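PDB 7CNE: sphingomyelinase C from Streptomyces griseocarneus, which belongs to the endonuclease/exonuclease/phosphatase family of the DNase I-like clan, a fold of two beta sheets flanked by helices. Local coordinates for residues R35-A40 with D61-A66; P76-S81 with G131-V136; T149-T154 with S168-Q173; Q173-L178 with D210-P215. All coordinates share one frame; numbering follows the deposited sequence.

In the fold
Contact 1 pairs two helices beside one sheet, contact 2 sets a loop turn on a strand of the other, and contacts 3 and 4 share helix 162-180 and Gln173, their centres about 11 Å apart. Contacts 1 and 4 lie on opposite sides of the chain's centre, about 30 Å between centres. The centre of contact 2 is about 19 Å from that of contact 1, and the salt bridge from Asp61 OD1 to Arg80 NH1 (3.1 Å) ties the two. Phe132 and Tyr134 of strand 131-139 pack on Ile174, Phe177 and Leu178, while Gly131 O and Thr149 OG1 (2.8 Å, a probable hydrogen bond) join contacts 2 and 3. A bound EPE lies about 6 Å from the Gln170 side chain.

Contact 1: R35-A40 with D61-A66; sequences REIAAA and DGLKAA
Ala38 and Ala66 meet methyl to methyl, CB to CB at 3.7 Å, and next to them Leu63 reaches from helix 57-66 to Ile37 of helix 30-39. The Leu63 side chain can be followed outward. Its CB leaves the helix at the flank of the contact, and CG lies anti to the backbone N (chi1 -167°), which swings the branched end toward the other helix. There CD1 comes to 4.2 Å from CG2 of Ile37, the two side chains meeting at a slant, while CD2 has no atom of 35-40 within 4.2 Å. Ile37 offers CG2 rather than its longer arm. The leucine also touches Phe43, and Ile37 goes on to Tyr15 and Thr17 of strand 12-19, which carries the apolar layer down to the sheet.

No hydrogen bond crosses between the segments. Backbone CA atoms approach to 6.2 Å at Ala38 and Leu63, a spacing compatible with the small alanine at the interface. Just beyond, Arg70 donates from NH1 to Ala38 O and from NH2 to Ala66 O, so one guanidinium bridges the two helices near their C-terminal ends. Such apolar helix-to-helix packing over a central sheet belongs to the layered alpha/beta architecture of the DNase I-like fold.

Contact 2: P76-S81 with G131-V136; sequences PVVGRS and GFAYVV
This is a buried van der Waals contact without hydrogen bonds, in which one valine of a turn rests partly on a methyl and partly on the main chain of a strand in the six-stranded sheet. The turn belongs to the loop between strands 73-74 and 87-90; the strand is 131-139. All the cross-segment touches come from Val78.

Its two methyls divide the work. CG2, anti to the carbonyl carbon, lies 3.7 Å from CB of Ala133 and 3.9 Å from C of Phe132, so it rests on side chain and backbone together. CG1, anti to the backbone N (chi1 163°), is turned to the glycine end of the strand, where it meets the bare main chain of Gly131, 4.2 Å from its C.

Val78 is the second residue of a type II beta turn, Val77 to Arg80, whose closing bond from Arg80 N to Val77 O is weak at 3.3 Å; its backbone is also hydrogen-bonded to Gly100 and Val102. Gly79 occupies the third position with phi 90°, where a CB would jam against the preceding carbonyl oxygen. Gln115 OE1 of strand 110-117 accepts from Gly79 N.

Val78 also touches Gln115 and Ile117 of that strand. The CB of Phe132 leaves on the side away from the turn, and its ring touches Ile174 of helix 162-180, so strand 131-139 is packed by the turn on one face and by the helix on the other.

Contact 3: T149-T154 with S168-Q173; sequences THAQST and SRQFRQ
Gln170 of helix 162-180 sends its amide across to the backbone of Gln152, and this is the tight part of the contact. Gln152 N donates to Gln170 OE1 at 2.7 Å; the bond is bent, 143° at the hydrogen, and the donor is tilted 18° from the carbonyl plane. The chain of Gln170 is extended beyond CG (chi2 178°), which carries its amide the whole way to the loop. OE1 also sits 3.3 Å from CA of Ala151, so the oxygen lies against the Ala151-Gln152 backbone. NE2 packs 3.6 Å from CB of Gln152, the side chains crossing at about a right angle. Gln152 is itself held by a nearly straight bond from NE2 to Ser153 O, while its OE1 accepts from Cys122 N.

Elsewhere the fit is looser. Ala151 CB meets CE1 of Phe171 at 3.9 Å, approaching the ring obliquely. On the hydrated side, water 1 accepts from Gln170 NE2 at 3.2 Å but gives only a weak, 3.4 Å bond to His150 O. His150 NE2 is hydrogen-bonded to a succinic acid molecule.

The segments belong to the beta-alpha-beta unit of strands 142-150 and 188-192 with helix 162-180. Since OE1 accepts from Gln152 N and NE2 also donates to Asp120 O, the chemistry is consistent with one amide orientation, and the first bond probably steadies the loop leaving strand 142-150.

Contact 4: Q173-L178 with D210-P215; sequences QIDAFL and DGDLAP
Two aspartates come close together where helix 162-180 passes the end of helix 203-211: Asp175 OD1 and Asp212 OD2 are only 4.3 Å apart, like charges with no direct bond. The turn that brings Asp212 here is a Schellman motif. Asp212 is its C-prime residue, with phi 53°, and the helix is closed by Leu213 N to Leu208 O and Asp212 N to Ala209 O.

Both carboxylates have partners beyond the pair. Asp175 OD1 forms a salt bridge with Arg252 NH2, which would be expected to offset its charge, while Asp212 OD1 accepts from the neutral Asn253 ND2. The two carboxylate planes are 87° apart, nearly perpendicular, so the groups do not stack.

Closer in, Asp175 CB lies 3.6 Å from Asp210 O, and the CA atoms of Asp175 and Gly211 approach to 5.3 Å, the side chain of Asp175 passing beside the helix end. With CG anti to the backbone N (chi1 172°), its OD1 reaches CB of Asp212 at 3.7 Å. Between the two acids sits water 2, donating to Asp175 OD1 at 2.6 Å and to Asp212 OD2 at 2.7 Å.

Contact 1: R35-A40 with D61-A66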
loop_
_atom_site.group_PDB
_atom_site.type_symbol
_atom_site.label_atom_id
_atom_site.label_comp_id
_atom_site.label_asym_id
_atom_site.label_seq_id
_atom_site.Cartn_x
_atom_site.Cartn_y
_atom_site.Cartn_z
ATOM N N ARG A 35 1.558 16.255 5.535
ATOM C CA ARG A 35 2.421 16.688 6.629
ATOM C C ARG A 35 2.054 15.966 7.920
ATOM O O ARG A 35 2.931 15.467 8.634
ATOM C CB ARG A 35 2.317 18.210 6.795
ATOM C CG ARG A 35 3.272 18.815 7.835
ATOM C CD ARG A 35 3.245 20.354 7.797
ATOM N NE ARG A 35 3.982 20.928 6.666
ATOM C CZ ARG A 35 5.253 21.336 6.707
ATOM N NH1 ARG A 35 5.962 21.230 7.827
ATOM N NH2 ARG A 35 5.823 21.855 5.621
ATOM N N GLU A 36 0.759 15.851 8.204
ATOM C CA GLU A 36 0.319 15.199 9.434
ATOM C C GLU A 36 0.591 13.692 9.441
ATOM O O GLU A 36 0.836 13.114 10.509
ATOM C CB GLU A 36 -1.162 15.488 9.643
ATOM C CG GLU A 36 -1.391 16.937 10.035
ATOM C CD GLU A 36 -0.533 17.334 11.224
ATOM O OE1 GLU A 36 0.462 18.083 11.049
ATOM O OE2 GLU A 36 -0.840 16.861 12.330
ATOM N N ILE A 37 0.553 13.039 8.276
ATOM C CA ILE A 37 0.851 11.607 8.222
ATOM C C ILE A 37 2.291 11.341 8.648
ATOM O O ILE A 37 2.563 10.403 9.407
ATOM C CB ILE A 37 0.563 11.043 6.815
ATOM C CG1 ILE A 37 -0.938 10.965 6.560
ATOM C CG2 ILE A 37 1.141 9.641 6.671
ATOM C CD1 ILE A 37 -1.282 10.740 5.052
ATOM N N ALA A 38 3.242 12.151 8.168
ATOM C CA ALA A 38 4.625 11.959 8.595
ATOM C C ALA A 38 4.810 12.155 10.097
ATOM O O ALA A 38 5.771 11.624 10.661
ATOM C CB ALA A 38 5.563 12.900 7.837
ATOM N N ALA A 39 3.922 12.893 10.765
ATOM C CA ALA A 39 4.069 13.110 12.199
ATOM C C ALA A 39 3.225 12.163 13.045
ATOM O O ALA A 39 3.380 12.152 14.275
ATOM C CB ALA A 39 3.731 14.564 12.562
ATOM N N ALA A 40 2.365 11.354 12.428
ATOM C CA ALA A 40 1.465 10.507 13.198
ATOM C C ALA A 40 2.242 9.427 13.955
ATOM O O ALA A 40 3.348 9.029 13.575
ATOM C CB ALA A 40 0.423 9.863 12.292
ATOM N N ASP A 61 5.939 14.137 -2.704
ATOM C CA ASP A 61 7.334 14.557 -2.557
ATOM C C ASP A 61 7.602 15.122 -1.162
ATOM O O ASP A 61 8.653 14.854 -0.568
ATOM C CB ASP A 61 7.691 15.614 -3.605
ATOM C CG ASP A 61 7.855 15.044 -5.000
ATOM O OD1 ASP A 61 7.757 13.806 -5.195
ATOM O OD2 ASP A 61 8.090 15.865 -5.912
ATOM N N GLY A 62 6.675 15.926 -0.634
ATOM C CA GLY A 62 6.870 16.492 0.697
ATOM C C GLY A 62 6.873 15.441 1.794
ATOM O O GLY A 62 7.659 15.522 2.745
ATOM N N LEU A 63 5.986 14.449 1.686
ATOM C CA LEU A 63 5.960 13.355 2.655
ATOM C C LEU A 63 7.262 12.560 2.614
ATOM O O LEU A 63 7.835 12.221 3.662
ATOM C CB LEU A 63 4.753 12.444 2.380
ATOM C CG LEU A 63 4.305 11.400 3.423
ATOM C CD1 LEU A 63 2.923 10.847 3.066
ATOM C CD2 LEU A 63 5.274 10.253 3.529
ATOM N N LYS A 64 7.721 12.223 1.407
ATOM C CA LYS A 64 8.975 11.491 1.260
ATOM C C LYS A 64 10.139 12.281 1.847
ATOM O O LYS A 64 11.015 11.708 2.512
ATOM C CB LYS A 64 9.214 11.161 -0.219
ATOM C CG LYS A 64 8.352 9.983 -0.732
ATOM C CD LYS A 64 8.274 9.891 -2.265
ATOM C CE LYS A 64 9.633 9.727 -2.922
ATOM N NZ LYS A 64 10.418 8.621 -2.307
ATOM N N ALA A 65 10.151 13.608 1.637
ATOM C CA ALA A 65 11.170 14.450 2.265
ATOM C C ALA A 65 11.006 14.489 3.780
ATOM O O ALA A 65 11.995 14.405 4.518
ATOM C CB ALA A 65 11.123 15.868 1.693
ATOM N N ALA A 66 9.770 14.619 4.267
ATOM C CA ALA A 66 9.560 14.665 5.712
ATOM C C ALA A 66 9.990 13.364 6.374
ATOM O O ALA A 66 10.434 13.372 7.530
ATOM C CB ALA A 66 8.095 14.967 6.024
#

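Contact 2: P76-S81 with G131-V136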
loop_
_atom_site.group_PDB
_atom_site.type_symbol
_atom_site.label_atom_id
_atom_site.label_comp_id
_atom_site.label_asym_id
_atom_site.label_seq_id
_atom_site.Cartn_x
_atom_site.Cartn_y
_atom_site.Cartn_z
ATOM N N PRO A 76 11.050 5.753 -5.956
ATOM C CA PRO A 76 10.079 6.682 -6.544
ATOM C C PRO A 76 8.655 6.179 -6.323
ATOM O O PRO A 76 8.410 5.067 -5.839
ATOM C CB PRO A 76 10.441 6.699 -8.038
ATOM C CG PRO A 76 11.839 6.127 -8.120
ATOM C CD PRO A 76 11.922 5.144 -6.978
ATOM N N VAL A 77 7.693 7.027 -6.673
ATOM C CA VAL A 77 6.314 6.570 -6.757
ATOM C C VAL A 77 6.165 5.714 -8.007
ATOM O O VAL A 77 6.556 6.131 -9.104
ATOM C CB VAL A 77 5.343 7.761 -6.775
ATOM C CG1 VAL A 77 3.903 7.265 -6.905
ATOM C CG2 VAL A 77 5.510 8.604 -5.513
ATOM N N VAL A 78 5.623 4.504 -7.842
ATOM C CA VAL A 78 5.494 3.570 -8.956
ATOM C C VAL A 78 4.696 4.215 -10.079
ATOM O O VAL A 78 3.630 4.802 -9.848
ATOM C CB VAL A 78 4.814 2.274 -8.496
ATOM C CG1 VAL A 78 4.290 1.482 -9.702
ATOM C CG2 VAL A 78 5.764 1.425 -7.653
ATOM N N GLY A 79 5.218 4.119 -11.299
ATOM C CA GLY A 79 4.482 4.509 -12.479
ATOM C C GLY A 79 4.628 5.954 -12.909
ATOM O O GLY A 79 4.016 6.332 -13.911
ATOM N N ARG A 80 5.394 6.778 -12.177
ATOM C CA ARG A 80 5.652 8.149 -12.622
ATOM C C ARG A 80 6.506 8.175 -13.884
ATOM O O ARG A 80 6.168 8.854 -14.862
ATOM C CB ARG A 80 6.340 8.950 -11.516
ATOM C CG ARG A 80 5.440 9.905 -10.782
ATOM C CD ARG A 80 6.259 10.904 -9.999
ATOM N NE ARG A 80 5.645 11.177 -8.707
ATOM C CZ ARG A 80 6.127 12.032 -7.812
ATOM N NH1 ARG A 80 7.239 12.717 -8.064
ATOM N NH2 ARG A 80 5.489 12.208 -6.665
ATOM N N SER A 81 7.627 7.460 -13.874
ATOM C CA SER A 81 8.512 7.396 -15.029
ATOM C C SER A 81 9.453 6.212 -14.845
ATOM O O SER A 81 9.384 5.494 -13.844
ATOM C CB SER A 81 9.290 8.702 -15.202
ATOM O OG SER A 81 10.282 8.822 -14.201
ATOM N N GLY A 131 0.660 -0.746 -10.203
ATOM C CA GLY A 131 1.631 -1.817 -10.250
ATOM C C GLY A 131 2.239 -2.110 -8.900
ATOM O O GLY A 131 1.606 -1.860 -7.869
ATOM N N PHE A 132 3.458 -2.644 -8.881
ATOM C CA PHE A 132 4.119 -2.912 -7.615
ATOM C C PHE A 132 5.586 -2.511 -7.682
ATOM O O PHE A 132 6.190 -2.436 -8.758
ATOM C CB PHE A 132 3.973 -4.391 -7.172
ATOM C CG PHE A 132 4.488 -5.419 -8.156
ATOM C CD1 PHE A 132 3.657 -5.941 -9.141
ATOM C CD2 PHE A 132 5.776 -5.918 -8.050
ATOM C CE1 PHE A 132 4.117 -6.908 -10.020
ATOM C CE2 PHE A 132 6.237 -6.901 -8.935
ATOM C CZ PHE A 132 5.398 -7.389 -9.915
ATOM N N ALA A 133 6.128 -2.198 -6.511
ATOM C CA ALA A 133 7.548 -1.949 -6.338
ATOM C C ALA A 133 8.175 -3.170 -5.686
ATOM O O ALA A 133 7.589 -3.766 -4.781
ATOM C CB ALA A 133 7.792 -0.715 -5.465
ATOM N N TYR A 134 9.371 -3.532 -6.143
ATOM C CA TYR A 134 10.143 -4.627 -5.566
ATOM C C TYR A 134 11.433 -4.052 -5.013
ATOM O O TYR A 134 12.208 -3.457 -5.763
ATOM C CB TYR A 134 10.459 -5.690 -6.616
ATOM C CG TYR A 134 11.431 -6.757 -6.168
ATOM C CD1 TYR A 134 11.060 -7.702 -5.215
ATOM C CD2 TYR A 134 12.702 -6.855 -6.732
ATOM C CE1 TYR A 134 11.923 -8.697 -4.818
ATOM C CE2 TYR A 134 13.588 -7.849 -6.326
ATOM C CZ TYR A 134 13.187 -8.764 -5.371
ATOM O OH TYR A 134 14.039 -9.769 -4.971
ATOM N N VAL A 135 11.672 -4.230 -3.714
ATOM C CA VAL A 135 12.900 -3.742 -3.102
ATOM C C VAL A 135 13.600 -4.885 -2.386
ATOM O O VAL A 135 12.955 -5.745 -1.776
ATOM C CB VAL A 135 12.665 -2.559 -2.134
ATOM C CG1 VAL A 135 11.977 -1.444 -2.859
ATOM C CG2 VAL A 135 11.876 -2.982 -0.907
ATOM N N VAL A 136 14.925 -4.901 -2.496
ATOM C CA VAL A 136 15.789 -5.780 -1.722
ATOM C C VAL A 136 16.501 -4.900 -0.714
ATOM O O VAL A 136 17.210 -3.964 -1.099
ATOM C CB VAL A 136 16.806 -6.522 -2.603
ATOM C CG1 VAL A 136 17.702 -7.405 -1.725
ATOM C CG2 VAL A 136 16.099 -7.352 -3.660
#

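Contact 3: T149-T154 with S168-Q173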
loop_
_atom_site.group_PDB
_atom_site.type_symbol
_atom_site.label_atom_id
_atom_site.label_comp_id
_atom_site.label_asym_id
_atom_site.label_seq_id
_atom_site.Cartn_x
_atom_site.Cartn_y
_atom_site.Cartn_z
ATOM N N THR A 149 2.423 -2.664 -2.963
ATOM C CA THR A 149 1.476 -2.546 -4.064
ATOM C C THR A 149 0.148 -1.983 -3.579
ATOM O O THR A 149 -0.082 -1.763 -2.383
ATOM C CB THR A 149 1.264 -3.898 -4.768
ATOM O OG1 THR A 149 0.620 -3.688 -6.033
ATOM C CG2 THR A 149 0.399 -4.829 -3.921
ATOM N N HIS A 150 -0.705 -1.721 -4.561
ATOM C CA HIS A 150 -2.095 -1.327 -4.378
ATOM C C HIS A 150 -2.853 -2.080 -5.467
ATOM O O HIS A 150 -2.730 -1.739 -6.643
ATOM C CB HIS A 150 -2.251 0.190 -4.523
ATOM C CG HIS A 150 -3.634 0.692 -4.257
ATOM N ND1 HIS A 150 -4.013 1.993 -4.520
ATOM C CD2 HIS A 150 -4.726 0.078 -3.738
ATOM C CE1 HIS A 150 -5.283 2.155 -4.189
ATOM N NE2 HIS A 150 -5.737 1.011 -3.705
ATOM N N ALA A 151 -3.586 -3.119 -5.093
ATOM C CA ALA A 151 -4.204 -4.011 -6.066
ATOM C C ALA A 151 -5.526 -3.439 -6.591
ATOM O O ALA A 151 -6.039 -2.423 -6.112
ATOM C CB ALA A 151 -4.419 -5.402 -5.454
ATOM N N GLN A 152 -6.067 -4.111 -7.608
ATOM C CA GLN A 152 -7.247 -3.637 -8.330
ATOM C C GLN A 152 -8.406 -3.283 -7.395
ATOM O O GLN A 152 -8.808 -4.084 -6.549
ATOM C CB GLN A 152 -7.691 -4.718 -9.321
ATOM C CG GLN A 152 -9.064 -4.476 -9.965
ATOM C CD GLN A 152 -9.017 -3.365 -10.978
ATOM O OE1 GLN A 152 -8.147 -3.356 -11.838
ATOM N NE2 GLN A 152 -9.946 -2.408 -10.880
ATOM N N SER A 153 -8.963 -2.090 -7.573
ATOM C CA SER A 153 -10.106 -1.679 -6.770
ATOM C C SER A 153 -11.404 -2.230 -7.359
ATOM O O SER A 153 -11.474 -2.625 -8.526
ATOM C CB SER A 153 -10.185 -0.152 -6.673
ATOM O OG SER A 153 -10.442 0.418 -7.950
ATOM N N THR A 154 -12.441 -2.271 -6.526
ATOM C CA THR A 154 -13.757 -2.739 -6.966
ATOM C C THR A 154 -14.489 -1.554 -7.598
ATOM O O THR A 154 -15.317 -0.879 -6.982
ATOM C CB THR A 154 -14.514 -3.363 -5.798
ATOM O OG1 THR A 154 -13.759 -4.486 -5.321
ATOM C CG2 THR A 154 -15.895 -3.860 -6.236
ATOM N N SER A 168 -6.929 -11.364 -8.849
ATOM C CA SER A 168 -6.324 -12.691 -8.858
ATOM C C SER A 168 -5.125 -12.728 -9.796
ATOM O O SER A 168 -4.051 -13.214 -9.428
ATOM C CB SER A 168 -7.365 -13.739 -9.263
ATOM O OG SER A 168 -6.781 -15.022 -9.398
ATOM N N ARG A 169 -5.286 -12.195 -11.012
ATOM C CA ARG A 169 -4.170 -12.158 -11.953
ATOM C C ARG A 169 -3.035 -11.271 -11.439
ATOM O O ARG A 169 -1.854 -11.573 -11.660
ATOM C CB ARG A 169 -4.654 -11.680 -13.326
ATOM C CG ARG A 169 -5.513 -12.726 -14.072
ATOM C CD ARG A 169 -6.592 -12.087 -14.960
ATOM N NE ARG A 169 -7.330 -13.107 -15.720
ATOM C CZ ARG A 169 -8.306 -13.862 -15.212
ATOM N NH1 ARG A 169 -8.681 -13.715 -13.941
ATOM N NH2 ARG A 169 -8.922 -14.763 -15.974
ATOM N N GLN A 170 -3.367 -10.170 -10.758
ATOM C CA GLN A 170 -2.311 -9.310 -10.214
ATOM C C GLN A 170 -1.491 -10.040 -9.157
ATOM O O GLN A 170 -0.256 -9.961 -9.151
ATOM C CB GLN A 170 -2.914 -8.026 -9.636
ATOM C CG GLN A 170 -3.509 -7.092 -10.720
ATOM C CD GLN A 170 -4.145 -5.835 -10.143
ATOM O OE1 GLN A 170 -4.305 -5.708 -8.922
ATOM N NE2 GLN A 170 -4.505 -4.892 -11.018
ATOM N N PHE A 171 -2.161 -10.762 -8.253
ATOM C CA PHE A 171 -1.429 -11.526 -7.245
ATOM C C PHE A 171 -0.576 -12.612 -7.896
ATOM O O PHE A 171 0.560 -12.859 -7.471
ATOM C CB PHE A 171 -2.398 -12.152 -6.232
ATOM C CG PHE A 171 -3.256 -11.155 -5.490
ATOM C CD1 PHE A 171 -2.716 -9.967 -5.007
ATOM C CD2 PHE A 171 -4.612 -11.424 -5.260
ATOM C CE1 PHE A 171 -3.518 -9.041 -4.300
ATOM C CE2 PHE A 171 -5.420 -10.512 -4.561
ATOM C CZ PHE A 171 -4.865 -9.311 -4.086
ATOM N N ARG A 172 -1.102 -13.272 -8.938
ATOM C CA ARG A 172 -0.296 -14.300 -9.608
ATOM C C ARG A 172 0.851 -13.688 -10.408
ATOM O O ARG A 172 1.914 -14.309 -10.538
ATOM C CB ARG A 172 -1.179 -15.178 -10.500
ATOM C CG ARG A 172 -2.097 -16.092 -9.687
ATOM C CD ARG A 172 -2.775 -17.173 -10.534
ATOM N NE ARG A 172 -3.955 -17.692 -9.855
ATOM C CZ ARG A 172 -4.873 -18.474 -10.412
ATOM N NH1 ARG A 172 -4.768 -18.843 -11.690
ATOM N NH2 ARG A 172 -5.908 -18.877 -9.680
ATOM N N GLN A 173 0.674 -12.475 -10.934
ATOM C CA GLN A 173 1.786 -11.809 -11.604
ATOM C C GLN A 173 2.918 -11.519 -10.624
ATOM O O GLN A 173 4.100 -11.667 -10.962
ATOM C CB GLN A 173 1.314 -10.514 -12.274
ATOM C CG GLN A 173 2.435 -9.837 -13.094
ATOM C CD GLN A 173 2.065 -8.457 -13.646
ATOM O OE1 GLN A 173 0.903 -8.053 -13.634
ATOM N NE2 GLN A 173 3.064 -7.738 -14.143
HETATM O O HOH W 1 -4.453 -2.052 -9.601
#

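Contact 4: Q173-L178 with D210-P215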
loop_
_atom_site.group_PDB
_atom_site.type_symbol
_atom_site.label_atom_id
_atom_site.label_comp_id
_atom_site.label_asym_id
_atom_site.label_seq_id
_atom_site.Cartn_x
_atom_site.Cartn_y
_atom_site.Cartn_z
ATOM N N GLN A 173 0.674 -12.475 -10.934
ATOM C CA GLN A 173 1.786 -11.809 -11.604
ATOM C C GLN A 173 2.918 -11.519 -10.624
ATOM O O GLN A 173 4.100 -11.667 -10.962
ATOM C CB GLN A 173 1.314 -10.514 -12.274
ATOM C CG GLN A 173 2.435 -9.837 -13.094
ATOM C CD GLN A 173 2.065 -8.457 -13.646
ATOM O OE1 GLN A 173 0.903 -8.053 -13.634
ATOM N NE2 GLN A 173 3.064 -7.738 -14.143
ATOM N N ILE A 174 2.569 -11.090 -9.408
ATOM C CA ILE A 174 3.564 -10.863 -8.363
ATOM C C ILE A 174 4.252 -12.174 -8.011
ATOM O O ILE A 174 5.485 -12.250 -7.922
ATOM C CB ILE A 174 2.898 -10.222 -7.131
ATOM C CG1 ILE A 174 2.510 -8.771 -7.424
ATOM C CG2 ILE A 174 3.808 -10.324 -5.874
ATOM C CD1 ILE A 174 1.518 -8.209 -6.441
ATOM N N ASP A 175 3.459 -13.230 -7.816
ATOM C CA ASP A 175 4.010 -14.555 -7.536
ATOM C C ASP A 175 4.978 -14.998 -8.630
ATOM O O ASP A 175 6.073 -15.504 -8.343
ATOM C CB ASP A 175 2.865 -15.563 -7.374
ATOM C CG ASP A 175 3.352 -17.005 -7.282
ATOM O OD1 ASP A 175 4.169 -17.322 -6.387
ATOM O OD2 ASP A 175 2.913 -17.818 -8.124
ATOM N N ALA A 176 4.596 -14.809 -9.895
ATOM C CA ALA A 176 5.465 -15.245 -10.983
ATOM C C ALA A 176 6.742 -14.415 -11.024
ATOM O O ALA A 176 7.836 -14.950 -11.253
ATOM C CB ALA A 176 4.711 -15.175 -12.313
ATOM N N PHE A 177 6.622 -13.109 -10.778
ATOM C CA PHE A 177 7.797 -12.245 -10.697
ATOM C C PHE A 177 8.754 -12.720 -9.604
ATOM O O PHE A 177 9.970 -12.815 -9.820
ATOM C CB PHE A 177 7.346 -10.796 -10.449
ATOM C CG PHE A 177 8.483 -9.833 -10.190
ATOM C CD1 PHE A 177 9.053 -9.124 -11.231
ATOM C CD2 PHE A 177 8.970 -9.636 -8.904
ATOM C CE1 PHE A 177 10.104 -8.241 -11.005
ATOM C CE2 PHE A 177 10.029 -8.754 -8.662
ATOM C CZ PHE A 177 10.592 -8.053 -9.711
ATOM N N LEU A 178 8.224 -13.020 -8.416
ATOM C CA LEU A 178 9.098 -13.401 -7.311
ATOM C C LEU A 178 9.743 -14.758 -7.564
ATOM O O LEU A 178 10.910 -14.971 -7.218
ATOM C CB LEU A 178 8.305 -13.412 -6.007
ATOM C CG LEU A 178 7.902 -12.006 -5.557
ATOM C CD1 LEU A 178 6.899 -12.103 -4.422
ATOM C CD2 LEU A 178 9.133 -11.190 -5.123
ATOM N N ASP A 210 -3.310 -17.274 -4.451
ATOM C CA ASP A 210 -2.812 -16.620 -5.662
ATOM C C ASP A 210 -1.435 -15.997 -5.448
ATOM O O ASP A 210 -0.564 -16.096 -6.321
ATOM C CB ASP A 210 -3.807 -15.558 -6.127
ATOM C CG ASP A 210 -5.060 -16.163 -6.770
ATOM O OD1 ASP A 210 -4.975 -17.294 -7.299
ATOM O OD2 ASP A 210 -6.124 -15.505 -6.733
ATOM N N GLY A 211 -1.221 -15.337 -4.307
ATOM C CA GLY A 211 0.079 -14.772 -3.990
ATOM C C GLY A 211 1.073 -15.733 -3.381
ATOM O O GLY A 211 2.228 -15.349 -3.154
ATOM N N ASP A 212 0.655 -16.977 -3.129
ATOM C CA ASP A 212 1.458 -17.965 -2.398
ATOM C C ASP A 212 1.930 -17.400 -1.054
ATOM O O ASP A 212 3.111 -17.456 -0.695
ATOM C CB ASP A 212 2.631 -18.461 -3.242
ATOM C CG ASP A 212 3.186 -19.806 -2.747
ATOM O OD1 ASP A 212 2.542 -20.436 -1.880
ATOM O OD2 ASP A 212 4.269 -20.225 -3.220
ATOM N N LEU A 213 0.971 -16.870 -0.294
ATOM C CA LEU A 213 1.228 -16.122 0.928
ATOM C C LEU A 213 0.863 -16.950 2.151
ATOM O O LEU A 213 -0.158 -17.638 2.157
ATOM C CB LEU A 213 0.415 -14.822 0.944
ATOM C CG LEU A 213 0.566 -13.933 -0.292
ATOM C CD1 LEU A 213 -0.558 -12.916 -0.352
ATOM C CD2 LEU A 213 1.936 -13.258 -0.259
ATOM N N ALA A 214 1.691 -16.868 3.194
ATOM C CA ALA A 214 1.315 -17.421 4.496
ATOM C C ALA A 214 0.418 -16.433 5.237
ATOM O O ALA A 214 0.705 -15.233 5.248
ATOM C CB ALA A 214 2.554 -17.728 5.330
ATOM N N PRO A 215 -0.686 -16.879 5.832
ATOM C CA PRO A 215 -1.474 -15.962 6.658
ATOM C C PRO A 215 -0.648 -15.514 7.848
ATOM O O PRO A 215 0.268 -16.214 8.290
ATOM C CB PRO A 215 -2.678 -16.807 7.096
ATOM C CG PRO A 215 -2.187 -18.212 7.031
ATOM C CD PRO A 215 -1.216 -18.253 5.870
HETATM O O HOH W 2 4.597 -19.835 -5.850
#